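Local coordinates for protein bifunctional autolysin (Staphylococcus aureus subsp. aureus Mu50, PDB 6FXO) that probably hydrolyses the glycan strands of peptidoglycan as an N-acetylglucosaminidase of glycoside hydrolase family 73, at residues K83-L88 with H112-T117; H144-I149 with K174-G179; Y196-N201 with V214-I219. All blocks are in the same frame, centred on the assembly; numbering follows the deposited sequence.

Contact 1: residues K83-L88 with H112-T117; sequences KGKGVL and HALLET
Lys85 and Leu88 reach from the loop after helix 75-82 to Ala113, Leu114 and Thr117 at the C-terminal end of helix 106-116, a loop-to-helix packing inside an enzyme of the lysozyme clan. No hydrogen bond crosses between the segments, and what joins them is apolar. Gly84, with positive phi, precedes an inverse gamma turn centred on Lys85, in which the hydrogen bond from Gly86 N to Gly84 O is weak. The side chain of Lys85 leaves this turn toward the helix and bends at chi2 (120°). Its CG touches Leu114 CD2 at 4.2 Å, the two side chains crossing at about a right angle, while the charged end makes a cation-pi contact with Phe81 of the preceding helix. Farther on, Val87 packs on Ala125 of helix 123-126. Leu88 then makes the main hydrophobic contact. Its CD2 methyl sits among three groups of the helix end: Ala113 CB at 4.2 Å, Leu114 CD2 at 4.2 Å and Thr117 OG1 at 4.1 Å. Phe95 of helix 92-102 lies against both Leu88 and Ala113, so this small core brings together two helices and the loop. Thr117, the first residue to leave helical geometry, is also buried. With chi1 at 74°, OG1 stands between the backbone N and the carbonyl carbon. This hydroxyl is hydrogen-bonded to Gly120 N and, one turn back, to Ala113 O at 2.9 Å. Ala113 O also receives Thr117 N at 3.3 Å, and OG1 and N approach that oxygen from opposite faces of its carbonyl plane.

Contact 2: residues H144-I149 with K174-G179; sequences HNVFGI and KAIVGG
Val146 holds CG1 anti to its carbonyl carbon (chi1 -57°), which swings CG2 between backbone N and carbonyl carbon and onto Ile176 CG1, 3.7 Å away. In Phe147, chi1 of -80° brings the ring beside Gly179. CD1 comes to 3.6 Å from Gly179 C, an oblique approach onto bare main chain, since this glycine carries no side chain to fend it off. Ile176 O lies off the ring edge, near the plane of the ring. Ala175 lies one helical turn before Gly179, and the two small residues form the strip on which the loop rests. The CB of Ala175 presses against both His144 CB and His144 O, each at 3.6 Å, and Val146 CG1 adds a looser touch. Farther along, Ile149 CD1 reaches Gly179 O at 4.1 Å. The loop is braced from within: Asn145, whose CB points away from the helix, uses OD1 to accept Ile149 N at 3.1 Å, with the donor 38° out of the carbonyl plane. His144 ND1 is hydrogen-bonded to Ala125 O, outside the loop. This is a buried loop draped along helix 172-180 of the glucosaminidase domain. Helix 106-116 receives the Phe147 ring through Leu109, His112 and Ala113, while Ile176, on helix 172-180 itself, packs on Ala94 and Phe95 of helix 92-102.

Contact 3: residues Y196-N201 with V214-I219; sequences YKMRWN and VDWANI
Tyr196 O, on the residue whose backbone N meets Ala217 CB at 4.0 Å, accepts Trp200 N at 2.9 Å and, weakly, Arg199 N. The Trp200 indole lies between the Tyr196 ring and the Arg199 guanidinium, the two rings inclined to each other. Trp200 CD1 stands over the centre of the Tyr196 ring, and Trp200 CH2 lies above the middle of the Arg199 guanidinium, 3.4 Å from its plane. Trp200 turns the edge of its indole to the other segment, where CZ2 is 3.3 Å from Val214 O, in the ring plane, and CH2 rests on Val214 CB at 3.9 Å. Arg199 runs alongside Val214, pointing the same way; its bend at chi2 (59°) brings NH2 to 3.6 Å from Val214 CG1, while NE is hydrogen-bonded to Asp213 O. The segments belong to two helices of the lysozyme-clan glucosaminidase, 195-200 and 216-231, linked by a loop without regular structure; the end of the first packs on the start of the second. Helix 42-49, through Val45 and Met49, and Gln21 of helix 14-22 close over Trp200. On another side, Trp216 extends with CG anti to its backbone N (chi1 -173°). Its six-membered ring meets Met198 CB by CZ3 at 3.9 Å. Met198 SD makes a Met-aromatic contact in the plane of that ring, at its edge, 5.3 Å from the centroid.

Overall arrangement
Along the chain the three contacts come in series, each closing before the next opens. Contacts 1 and 2 are neighbours, with centres 11 Å apart, and touch directly: Leu88 CD1 meets Val146 CG1 at 3.4 Å, and Thr117 packs on Val146. Together they pull helices 106-116 and 172-180 and two loops into one buried cluster, with Phe95 of helix 92-102 reaching both. Contact 3 stands on the other side of the chain's centre, about 25 Å from contact 1 and 26 Å from contact 2 between centres, where helices 195-200 and 216-231 meet. Contacts 1 and 2 thus share one cluster, while contact 3 packs a different part of the same chain, whose regular structure is mostly helix.

Contact 1: residues K83-L88 with H112-T117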
ATOM      1  N   LYS A  83      -0.971 -17.020 -10.327  1.00 73.67           N
ATOM      2  CA  LYS A  83      -1.007 -18.473 -10.391  1.00 87.49           C
ATOM      3  C   LYS A  83      -0.431 -19.195  -9.200  1.00 93.10           C
ATOM      4  O   LYS A  83       0.636 -18.858  -8.685  1.00 97.27           O
ATOM      5  CB  LYS A  83      -0.305 -18.976 -11.659  1.00 86.56           C
ATOM      6  CG  LYS A  83      -1.256 -19.211 -12.813  1.00 83.77           C
ATOM      7  N   GLY A  84      -1.191 -20.202  -8.760  1.00 98.71           N
ATOM      8  CA  GLY A  84      -0.787 -21.018  -7.628  1.00112.76           C
ATOM      9  C   GLY A  84      -0.946 -20.333  -6.294  1.00117.96           C
ATOM     10  O   GLY A  84      -0.537 -20.875  -5.270  1.00125.85           O
ATOM     11  N   LYS A  85      -1.582 -19.166  -6.285  1.00110.56           N
ATOM     12  CA  LYS A  85      -1.735 -18.505  -4.999  1.00 92.38           C
ATOM     13  C   LYS A  85      -2.974 -18.900  -4.229  1.00 83.84           C
ATOM     14  O   LYS A  85      -3.764 -18.036  -3.872  1.00 76.33           O
ATOM     15  CB  LYS A  85      -1.640 -16.976  -5.196  1.00 81.88           C
ATOM     16  CG  LYS A  85      -0.304 -16.420  -4.711  1.00 66.32           C
ATOM     17  CD  LYS A  85       0.537 -15.714  -5.798  1.00 48.39           C
ATOM     18  CE  LYS A  85       1.889 -15.304  -5.243  1.00 45.87           C
ATOM     19  NZ  LYS A  85       2.778 -14.622  -6.234  1.00 70.07           N
ATOM     20  N   GLY A  86      -3.134 -20.222  -3.971  1.00 78.23           N
ATOM     21  CA  GLY A  86      -4.290 -20.735  -3.241  1.00 77.69           C
ATOM     22  C   GLY A  86      -5.476 -20.233  -4.031  1.00 74.75           C
ATOM     23  O   GLY A  86      -5.467 -20.294  -5.260  1.00 79.29           O
ATOM     24  N   VAL A  87      -6.484 -19.682  -3.345  1.00 76.00           N
ATOM     25  CA  VAL A  87      -7.649 -19.167  -4.071  1.00 88.57           C
ATOM     26  C   VAL A  87      -7.059 -17.902  -4.746  1.00 94.43           C
ATOM     27  O   VAL A  87      -5.855 -17.732  -4.684  1.00 99.99           O
ATOM     28  CB  VAL A  87      -8.800 -18.835  -3.097  1.00 87.52           C
ATOM     29  CG1 VAL A  87      -9.413 -20.118  -2.548  1.00 83.09           C
ATOM     30  CG2 VAL A  87      -8.300 -17.953  -1.957  1.00 82.36           C
ATOM     31  N   LEU A  88      -7.838 -17.052  -5.413  1.00 96.26           N
ATOM     32  CA  LEU A  88      -7.170 -15.868  -6.023  1.00 90.79           C
ATOM     33  C   LEU A  88      -6.239 -16.254  -7.172  1.00 90.07           C
ATOM     34  O   LEU A  88      -5.760 -15.361  -7.865  1.00 98.05           O
ATOM     35  CB  LEU A  88      -6.231 -15.140  -5.024  1.00 76.99           C
ATOM     36  CG  LEU A  88      -6.607 -13.824  -4.366  1.00 55.03           C
ATOM     37  CD1 LEU A  88      -7.821 -13.970  -3.468  1.00 46.07           C
ATOM     38  CD2 LEU A  88      -5.408 -13.388  -3.470  1.00 40.15           C
ATOM     39  N   HIS A 112      -2.403  -5.941  -1.135  1.00 31.44           N
ATOM     40  CA  HIS A 112      -3.196  -5.914   0.070  1.00 32.82           C
ATOM     41  C   HIS A 112      -3.973  -7.250   0.160  1.00 35.53           C
ATOM     42  O   HIS A 112      -4.040  -7.791   1.229  1.00 31.68           O
ATOM     43  CB  HIS A 112      -4.230  -4.789   0.143  1.00 34.45           C
ATOM     44  CG  HIS A 112      -3.625  -3.569   0.725  1.00 33.52           C
ATOM     45  ND1 HIS A 112      -2.528  -3.020   0.167  1.00 50.52           N
ATOM     46  CD2 HIS A 112      -3.865  -2.916   1.883  1.00 43.38           C
ATOM     47  CE1 HIS A 112      -2.073  -2.045   0.959  1.00 56.36           C
ATOM     48  NE2 HIS A 112      -2.866  -1.962   2.004  1.00 43.13           N
ATOM     49  N   ALA A 113      -4.554  -7.772  -0.983  1.00 33.34           N
ATOM     50  CA  ALA A 113      -5.280  -9.038  -0.872  1.00 30.81           C
ATOM     51  C   ALA A 113      -4.360 -10.250  -0.408  1.00 31.30           C
ATOM     52  O   ALA A 113      -4.790 -11.106   0.313  1.00 32.77           O
ATOM     53  CB  ALA A 113      -5.948  -9.394  -2.165  1.00 23.97           C
ATOM     54  N   LEU A 114      -3.140 -10.248  -0.864  1.00 37.05           N
ATOM     55  CA  LEU A 114      -2.115 -11.237  -0.573  1.00 38.23           C
ATOM     56  C   LEU A 114      -1.687 -11.304   0.933  1.00 39.43           C
ATOM     57  O   LEU A 114      -1.437 -12.379   1.445  1.00 44.73           O
ATOM     58  CB  LEU A 114      -0.901 -10.856  -1.392  1.00 34.25           C
ATOM     59  CG  LEU A 114      -1.021 -11.271  -2.864  1.00 52.86           C
ATOM     60  CD1 LEU A 114       0.235 -10.935  -3.633  1.00 52.42           C
ATOM     61  CD2 LEU A 114      -1.285 -12.756  -2.955  1.00 57.37           C
ATOM     62  N   LEU A 115      -1.620 -10.166   1.606  1.00 41.07           N
ATOM     63  CA  LEU A 115      -1.245 -10.030   2.993  1.00 49.81           C
ATOM     64  C   LEU A 115      -2.354 -10.554   3.879  1.00 52.70           C
ATOM     65  O   LEU A 115      -2.108 -11.339   4.791  1.00 58.84           O
ATOM     66  CB  LEU A 115      -1.048  -8.522   3.221  1.00 58.92           C
ATOM     67  CG  LEU A 115      -0.200  -8.047   4.391  1.00 92.97           C
ATOM     68  CD1 LEU A 115       0.022  -6.556   4.232  1.00110.13           C
ATOM     69  CD2 LEU A 115      -0.883  -8.315   5.716  1.00111.41           C
ATOM     70  N   GLU A 116      -3.588 -10.118   3.595  1.00 50.40           N
ATOM     71  CA  GLU A 116      -4.720 -10.574   4.394  1.00 51.35           C
ATOM     72  C   GLU A 116      -5.082 -12.053   4.345  1.00 46.37           C
ATOM     73  O   GLU A 116      -5.620 -12.593   5.312  1.00 46.27           O
ATOM     74  CB  GLU A 116      -5.974  -9.688   4.134  1.00 49.49           C
ATOM     75  CG  GLU A 116      -5.791  -8.169   4.118  1.00 39.70           C
ATOM     76  CD  GLU A 116      -5.821  -7.513   5.512  1.00 50.68           C
ATOM     77  OE1 GLU A 116      -4.860  -6.794   5.847  1.00 69.43           O
ATOM     78  OE2 GLU A 116      -6.754  -7.810   6.280  1.00 65.55           O
ATOM     79  N   THR A 117      -4.788 -12.694   3.199  1.00 43.10           N
ATOM     80  CA  THR A 117      -5.035 -14.096   2.916  1.00 45.78           C
ATOM     81  C   THR A 117      -3.773 -14.964   2.888  1.00 43.83           C
ATOM     82  O   THR A 117      -3.869 -16.138   2.472  1.00 39.24           O
ATOM     83  CB  THR A 117      -5.679 -14.221   1.534  1.00 45.80           C
ATOM     84  OG1 THR A 117      -4.674 -13.997   0.543  1.00 37.78           O
ATOM     85  CG2 THR A 117      -6.795 -13.244   1.344  1.00 39.09           C
TER

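Contact 2: residues H144-I149 with K174-G179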
ATOM      1  N   HIS A 144     -16.637 -16.030   1.330  1.00100.81           N
ATOM      2  CA  HIS A 144     -15.230 -15.551   1.381  1.00 79.36           C
ATOM      3  C   HIS A 144     -14.838 -14.122   1.828  1.00 63.09           C
ATOM      4  O   HIS A 144     -15.671 -13.229   1.864  1.00 56.25           O
ATOM      5  CB  HIS A 144     -14.671 -15.755  -0.037  1.00 65.44           C
ATOM      6  CG  HIS A 144     -14.772 -17.142  -0.540  1.00 62.32           C
ATOM      7  ND1 HIS A 144     -13.690 -18.015  -0.515  1.00 64.11           N
ATOM      8  CD2 HIS A 144     -15.812 -17.828  -1.074  1.00 52.85           C
ATOM      9  CE1 HIS A 144     -14.088 -19.179  -1.013  1.00 66.06           C
ATOM     10  NE2 HIS A 144     -15.351 -19.097  -1.352  1.00 63.75           N
ATOM     11  N   ASN A 145     -13.518 -13.914   2.124  1.00 59.67           N
ATOM     12  CA  ASN A 145     -13.036 -12.614   2.557  1.00 60.95           C
ATOM     13  C   ASN A 145     -11.605 -12.427   2.208  1.00 62.61           C
ATOM     14  O   ASN A 145     -10.736 -12.905   2.941  1.00 65.17           O
ATOM     15  CB  ASN A 145     -13.080 -12.525   4.034  1.00 56.27           C
ATOM     16  CG  ASN A 145     -13.496 -11.189   4.480  1.00 44.29           C
ATOM     17  OD1 ASN A 145     -12.907 -10.155   4.109  1.00 41.76           O
ATOM     18  ND2 ASN A 145     -14.444 -11.138   5.327  1.00 33.96           N
ATOM     19  N   VAL A 146     -11.333 -11.762   1.103  1.00 56.71           N
ATOM     20  CA  VAL A 146      -9.909 -11.623   0.835  1.00 41.49           C
ATOM     21  C   VAL A 146      -9.272 -10.356   1.428  1.00 35.66           C
ATOM     22  O   VAL A 146      -8.070 -10.126   1.248  1.00 39.68           O
ATOM     23  CB  VAL A 146      -9.657 -11.771  -0.671  1.00 44.19           C
ATOM     24  CG1 VAL A 146     -10.199 -13.104  -1.165  1.00 49.43           C
ATOM     25  CG2 VAL A 146     -10.292 -10.617  -1.439  1.00 57.10           C
ATOM     26  N   PHE A 147     -10.041  -9.538   2.138  1.00 27.17           N
ATOM     27  CA  PHE A 147      -9.489  -8.308   2.710  1.00 29.24           C
ATOM     28  C   PHE A 147      -9.475  -8.081   4.241  1.00 36.84           C
ATOM     29  O   PHE A 147      -9.188  -6.972   4.674  1.00 38.41           O
ATOM     30  CB  PHE A 147     -10.096  -7.073   2.018  1.00 35.39           C
ATOM     31  CG  PHE A 147      -9.467  -6.745   0.687  1.00 47.35           C
ATOM     32  CD1 PHE A 147     -10.118  -7.038  -0.493  1.00 58.40           C
ATOM     33  CD2 PHE A 147      -8.209  -6.158   0.616  1.00 35.12           C
ATOM     34  CE1 PHE A 147      -9.531  -6.755  -1.720  1.00 65.79           C
ATOM     35  CE2 PHE A 147      -7.633  -5.879  -0.600  1.00 35.20           C
ATOM     36  CZ  PHE A 147      -8.288  -6.178  -1.768  1.00 43.87           C
ATOM     37  N   GLY A 148      -9.797  -9.096   5.041  1.00 44.98           N
ATOM     38  CA  GLY A 148      -9.801  -8.946   6.472  1.00 54.24           C
ATOM     39  C   GLY A 148     -10.924  -8.040   6.906  1.00 54.83           C
ATOM     40  O   GLY A 148     -10.834  -7.496   8.000  1.00 47.93           O
ATOM     41  N   ILE A 149     -12.009  -7.901   6.072  1.00 57.65           N
ATOM     42  CA  ILE A 149     -13.088  -7.011   6.499  1.00 69.68           C
ATOM     43  C   ILE A 149     -13.704  -7.448   7.819  1.00 71.67           C
ATOM     44  O   ILE A 149     -14.027  -8.622   8.001  1.00 69.47           O
ATOM     45  CB  ILE A 149     -14.180  -6.971   5.396  1.00 70.43           C
ATOM     46  CG1 ILE A 149     -13.566  -6.666   4.024  1.00 55.29           C
ATOM     47  CG2 ILE A 149     -15.260  -5.957   5.756  1.00 70.25           C
ATOM     48  CD1 ILE A 149     -12.877  -5.321   3.929  1.00 44.20           C
ATOM     49  N   LYS A 174     -16.198 -12.402  -6.216  1.00 81.50           N
ATOM     50  CA  LYS A 174     -17.162 -11.649  -5.425  1.00 83.79           C
ATOM     51  C   LYS A 174     -16.557 -11.087  -4.147  1.00 84.82           C
ATOM     52  O   LYS A 174     -16.794  -9.918  -3.847  1.00 77.14           O
ATOM     53  CB  LYS A 174     -18.389 -12.527  -5.082  1.00 85.74           C
ATOM     54  CG  LYS A 174     -19.368 -12.759  -6.242  1.00 91.19           C
ATOM     55  CD  LYS A 174     -20.479 -13.784  -5.897  1.00100.14           C
ATOM     56  CE  LYS A 174     -21.488 -13.965  -7.020  1.00116.90           C
ATOM     57  NZ  LYS A 174     -22.550 -14.973  -6.710  1.00121.46           N
ATOM     58  N   ALA A 175     -15.789 -11.902  -3.376  1.00 81.11           N
ATOM     59  CA  ALA A 175     -15.226 -11.325  -2.171  1.00 69.25           C
ATOM     60  C   ALA A 175     -14.306 -10.203  -2.597  1.00 60.94           C
ATOM     61  O   ALA A 175     -14.181  -9.183  -1.921  1.00 52.94           O
ATOM     62  CB  ALA A 175     -14.455 -12.373  -1.391  1.00 66.97           C
ATOM     63  N   ILE A 176     -13.660 -10.393  -3.744  1.00 50.91           N
ATOM     64  CA  ILE A 176     -12.771  -9.357  -4.221  1.00 45.67           C
ATOM     65  C   ILE A 176     -13.513  -8.076  -4.592  1.00 44.64           C
ATOM     66  O   ILE A 176     -13.034  -6.979  -4.277  1.00 44.09           O
ATOM     67  CB  ILE A 176     -12.021  -9.906  -5.457  1.00 41.67           C
ATOM     68  CG1 ILE A 176     -11.020 -10.931  -5.013  1.00 32.05           C
ATOM     69  CG2 ILE A 176     -11.370  -8.769  -6.272  1.00 42.95           C
ATOM     70  CD1 ILE A 176     -10.398 -11.848  -6.108  1.00 25.74           C
ATOM     71  N   VAL A 177     -14.709  -8.192  -5.206  1.00 45.19           N
ATOM     72  CA  VAL A 177     -15.330  -6.927  -5.530  1.00 48.17           C
ATOM     73  C   VAL A 177     -15.838  -6.199  -4.351  1.00 45.05           C
ATOM     74  O   VAL A 177     -15.580  -5.005  -4.212  1.00 43.76           O
ATOM     75  CB  VAL A 177     -16.360  -6.976  -6.681  1.00 56.22           C
ATOM     76  CG1 VAL A 177     -16.644  -5.560  -7.184  1.00 51.79           C
ATOM     77  CG2 VAL A 177     -15.842  -7.842  -7.822  1.00 63.18           C
ATOM     78  N   GLY A 178     -16.529  -6.889  -3.466  1.00 49.16           N
ATOM     79  CA  GLY A 178     -17.028  -6.193  -2.313  1.00 53.90           C
ATOM     80  C   GLY A 178     -15.944  -5.790  -1.331  1.00 57.35           C
ATOM     81  O   GLY A 178     -16.098  -4.703  -0.740  1.00 47.97           O
ATOM     82  N   GLY A 179     -14.824  -6.600  -1.180  1.00 50.77           N
ATOM     83  CA  GLY A 179     -13.832  -6.163  -0.223  1.00 49.95           C
ATOM     84  C   GLY A 179     -13.073  -4.982  -0.749  1.00 47.44           C
ATOM     85  O   GLY A 179     -12.607  -4.135   0.029  1.00 40.08           O
TER

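Contact 3: residues Y196-N201 with V214-I219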
ATOM      1  N   TYR A 196       4.953   7.841   0.490  1.00 24.70           N
ATOM      2  CA  TYR A 196       5.656   8.869   1.149  1.00 34.56           C
ATOM      3  C   TYR A 196       4.610   9.810   1.859  1.00 45.38           C
ATOM      4  O   TYR A 196       4.800  10.165   3.016  1.00 48.15           O
ATOM      5  CB  TYR A 196       6.471   9.685   0.138  1.00 34.58           C
ATOM      6  CG  TYR A 196       7.461  10.646   0.747  1.00 50.11           C
ATOM      7  CD1 TYR A 196       7.080  11.938   1.127  1.00 47.49           C
ATOM      8  CD2 TYR A 196       8.784  10.277   0.944  1.00 51.10           C
ATOM      9  CE1 TYR A 196       8.002  12.829   1.696  1.00 32.57           C
ATOM     10  CE2 TYR A 196       9.703  11.151   1.502  1.00 58.20           C
ATOM     11  CZ  TYR A 196       9.309  12.423   1.873  1.00 42.65           C
ATOM     12  OH  TYR A 196      10.237  13.261   2.405  1.00 52.39           O
ATOM     13  N   LYS A 197       3.516  10.178   1.169  1.00 41.41           N
ATOM     14  CA  LYS A 197       2.527  11.032   1.760  1.00 39.23           C
ATOM     15  C   LYS A 197       1.918  10.302   2.947  1.00 42.46           C
ATOM     16  O   LYS A 197       1.578  10.954   3.948  1.00 49.62           O
ATOM     17  CB  LYS A 197       1.446  11.451   0.746  1.00 32.09           C
ATOM     18  CG  LYS A 197       1.920  12.506  -0.314  1.00 29.04           C
ATOM     19  CD  LYS A 197       0.928  12.527  -1.527  1.00 35.35           C
ATOM     20  CE  LYS A 197       0.993  13.671  -2.565  1.00 48.49           C
ATOM     21  NZ  LYS A 197       0.129  13.456  -3.810  1.00 21.01           N
ATOM     22  N   MET A 198       1.807   8.960   2.852  1.00 34.74           N
ATOM     23  CA  MET A 198       1.217   8.235   3.994  1.00 39.43           C
ATOM     24  C   MET A 198       2.092   8.254   5.235  1.00 32.22           C
ATOM     25  O   MET A 198       1.550   8.203   6.333  1.00 30.04           O
ATOM     26  CB  MET A 198       0.807   6.787   3.679  1.00 37.12           C
ATOM     27  CG  MET A 198      -0.016   6.647   2.469  1.00 36.46           C
ATOM     28  SD  MET A 198      -0.305   4.923   2.086  1.00 36.07           S
ATOM     29  CE  MET A 198      -1.366   5.081   0.713  1.00 48.10           C
ATOM     30  N   ARG A 199       3.402   8.349   5.032  1.00 30.04           N
ATOM     31  CA  ARG A 199       4.348   8.379   6.106  1.00 35.11           C
ATOM     32  C   ARG A 199       4.649   9.746   6.681  1.00 41.87           C
ATOM     33  O   ARG A 199       4.527   9.897   7.895  1.00 38.82           O
ATOM     34  CB  ARG A 199       5.707   7.706   5.731  1.00 34.45           C
ATOM     35  CG  ARG A 199       6.800   7.726   6.888  1.00 28.90           C
ATOM     36  CD  ARG A 199       6.308   7.000   8.195  1.00 23.99           C
ATOM     37  NE  ARG A 199       7.256   7.110   9.290  1.00 33.44           N
ATOM     38  CZ  ARG A 199       7.551   8.214   9.950  1.00 61.42           C
ATOM     39  NH1 ARG A 199       6.944   9.366   9.633  1.00 55.43           N
ATOM     40  NH2 ARG A 199       8.461   8.189  10.910  1.00 71.59           N
ATOM     41  N   TRP A 200       5.082  10.697   5.805  1.00 44.16           N
ATOM     42  CA  TRP A 200       5.428  12.067   6.130  1.00 53.71           C
ATOM     43  C   TRP A 200       4.339  13.141   5.942  1.00 52.78           C
ATOM     44  O   TRP A 200       4.470  14.236   6.490  1.00 45.04           O
ATOM     45  CB  TRP A 200       6.682  12.378   5.318  1.00 51.10           C
ATOM     46  CG  TRP A 200       7.636  11.215   5.337  1.00 55.93           C
ATOM     47  CD1 TRP A 200       7.839  10.301   4.352  1.00 53.48           C
ATOM     48  CD2 TRP A 200       8.458  10.812   6.436  1.00 52.94           C
ATOM     49  NE1 TRP A 200       8.743   9.346   4.775  1.00 41.02           N
ATOM     50  CE2 TRP A 200       9.141   9.640   6.043  1.00 49.07           C
ATOM     51  CE3 TRP A 200       8.685  11.328   7.711  1.00 40.92           C
ATOM     52  CZ2 TRP A 200      10.033   8.975   6.884  1.00 42.18           C
ATOM     53  CZ3 TRP A 200       9.572  10.668   8.545  1.00 55.80           C
ATOM     54  CH2 TRP A 200      10.235   9.509   8.128  1.00 55.46           C
ATOM     55  N   ASN A 201       3.274  12.827   5.170  1.00 55.20           N
ATOM     56  CA  ASN A 201       2.197  13.769   4.928  1.00 51.18           C
ATOM     57  C   ASN A 201       2.710  15.154   4.542  1.00 49.73           C
ATOM     58  O   ASN A 201       2.482  16.056   5.324  1.00 50.22           O
ATOM     59  CB  ASN A 201       1.344  13.924   6.180  1.00 47.87           C
ATOM     60  CG  ASN A 201      -0.026  14.478   5.909  1.00 60.45           C
ATOM     61  OD1 ASN A 201      -0.169  15.551   5.312  1.00 68.77           O
ATOM     62  ND2 ASN A 201      -1.082  13.863   6.394  1.00 57.74           N
ATOM     63  N   VAL A 214      10.636   5.186  10.417  1.00 33.78           N
ATOM     64  CA  VAL A 214      11.111   6.056   9.401  1.00 28.19           C
ATOM     65  C   VAL A 214      11.381   5.404   8.156  1.00 29.81           C
ATOM     66  O   VAL A 214      11.567   6.087   7.134  1.00 32.26           O
ATOM     67  CB  VAL A 214      12.364   6.780   9.944  1.00 28.99           C
ATOM     68  CG1 VAL A 214      12.009   7.472  11.291  1.00 23.05           C
ATOM     69  CG2 VAL A 214      13.515   5.755  10.149  1.00 27.75           C
ATOM     70  N   ASP A 215      11.437   4.052   8.209  1.00 36.58           N
ATOM     71  CA  ASP A 215      11.692   3.212   7.055  1.00 38.63           C
ATOM     72  C   ASP A 215      10.430   2.611   6.463  1.00 35.19           C
ATOM     73  O   ASP A 215      10.515   1.939   5.421  1.00 34.09           O
ATOM     74  CB  ASP A 215      12.741   2.097   7.364  1.00 35.99           C
ATOM     75  CG  ASP A 215      14.156   2.631   7.395  1.00 45.59           C
ATOM     76  OD1 ASP A 215      14.644   3.113   6.323  1.00 35.65           O
ATOM     77  OD2 ASP A 215      14.804   2.527   8.465  1.00 57.75           O
ATOM     78  N   TRP A 216       9.286   2.854   7.104  1.00 30.56           N
ATOM     79  CA  TRP A 216       8.033   2.307   6.588  1.00 28.36           C
ATOM     80  C   TRP A 216       7.680   2.568   5.080  1.00 25.64           C
ATOM     81  O   TRP A 216       7.109   1.658   4.527  1.00 22.84           O
ATOM     82  CB  TRP A 216       6.909   2.885   7.428  1.00 24.61           C
ATOM     83  CG  TRP A 216       5.498   2.260   7.118  1.00 26.14           C
ATOM     84  CD1 TRP A 216       4.918   1.164   7.710  1.00 24.79           C
ATOM     85  CD2 TRP A 216       4.562   2.713   6.096  1.00 21.56           C
ATOM     86  NE1 TRP A 216       3.673   0.898   7.128  1.00 25.20           N
ATOM     87  CE2 TRP A 216       3.450   1.843   6.128  1.00 21.70           C
ATOM     88  CE3 TRP A 216       4.578   3.785   5.194  1.00 21.30           C
ATOM     89  CZ2 TRP A 216       2.350   2.016   5.286  1.00 21.12           C
ATOM     90  CZ3 TRP A 216       3.477   3.996   4.384  1.00 18.01           C
ATOM     91  CH2 TRP A 216       2.369   3.110   4.439  1.00 18.39           C
ATOM     92  N   ALA A 217       7.959   3.772   4.450  1.00 27.00           N
ATOM     93  CA  ALA A 217       7.586   3.927   3.038  1.00 33.58           C
ATOM     94  C   ALA A 217       8.649   3.199   2.227  1.00 30.00           C
ATOM     95  O   ALA A 217       8.351   2.718   1.110  1.00 26.36           O
ATOM     96  CB  ALA A 217       7.451   5.431   2.573  1.00 26.49           C
ATOM     97  N   ASN A 218       9.885   3.204   2.736  1.00 27.06           N
ATOM     98  CA  ASN A 218      10.965   2.502   2.016  1.00 32.77           C
ATOM     99  C   ASN A 218      10.735   0.962   2.006  1.00 30.45           C
ATOM    100  O   ASN A 218      10.955   0.297   0.995  1.00 28.97           O
ATOM    101  CB  ASN A 218      12.373   2.732   2.625  1.00 26.52           C
ATOM    102  CG  ASN A 218      12.818   4.152   2.766  1.00 38.13           C
ATOM    103  OD1 ASN A 218      12.625   4.947   1.841  1.00 45.93           O
ATOM    104  ND2 ASN A 218      13.530   4.528   3.847  1.00 41.95           N
ATOM    105  N   ILE A 219      10.269   0.422   3.119  1.00 25.63           N
ATOM    106  CA  ILE A 219      10.053  -1.007   3.134  1.00 32.42           C
ATOM    107  C   ILE A 219       8.932  -1.354   2.201  1.00 33.05           C
ATOM    108  O   ILE A 219       9.103  -2.245   1.372  1.00 26.91           O
ATOM    109  CB  ILE A 219       9.782  -1.478   4.577  1.00 34.28           C
ATOM    110  CG1 ILE A 219      11.081  -1.541   5.364  1.00 29.38           C
ATOM    111  CG2 ILE A 219       9.023  -2.810   4.636  1.00 29.78           C
ATOM    112  CD1 ILE A 219      10.691  -1.739   6.794  1.00 30.44           C
TER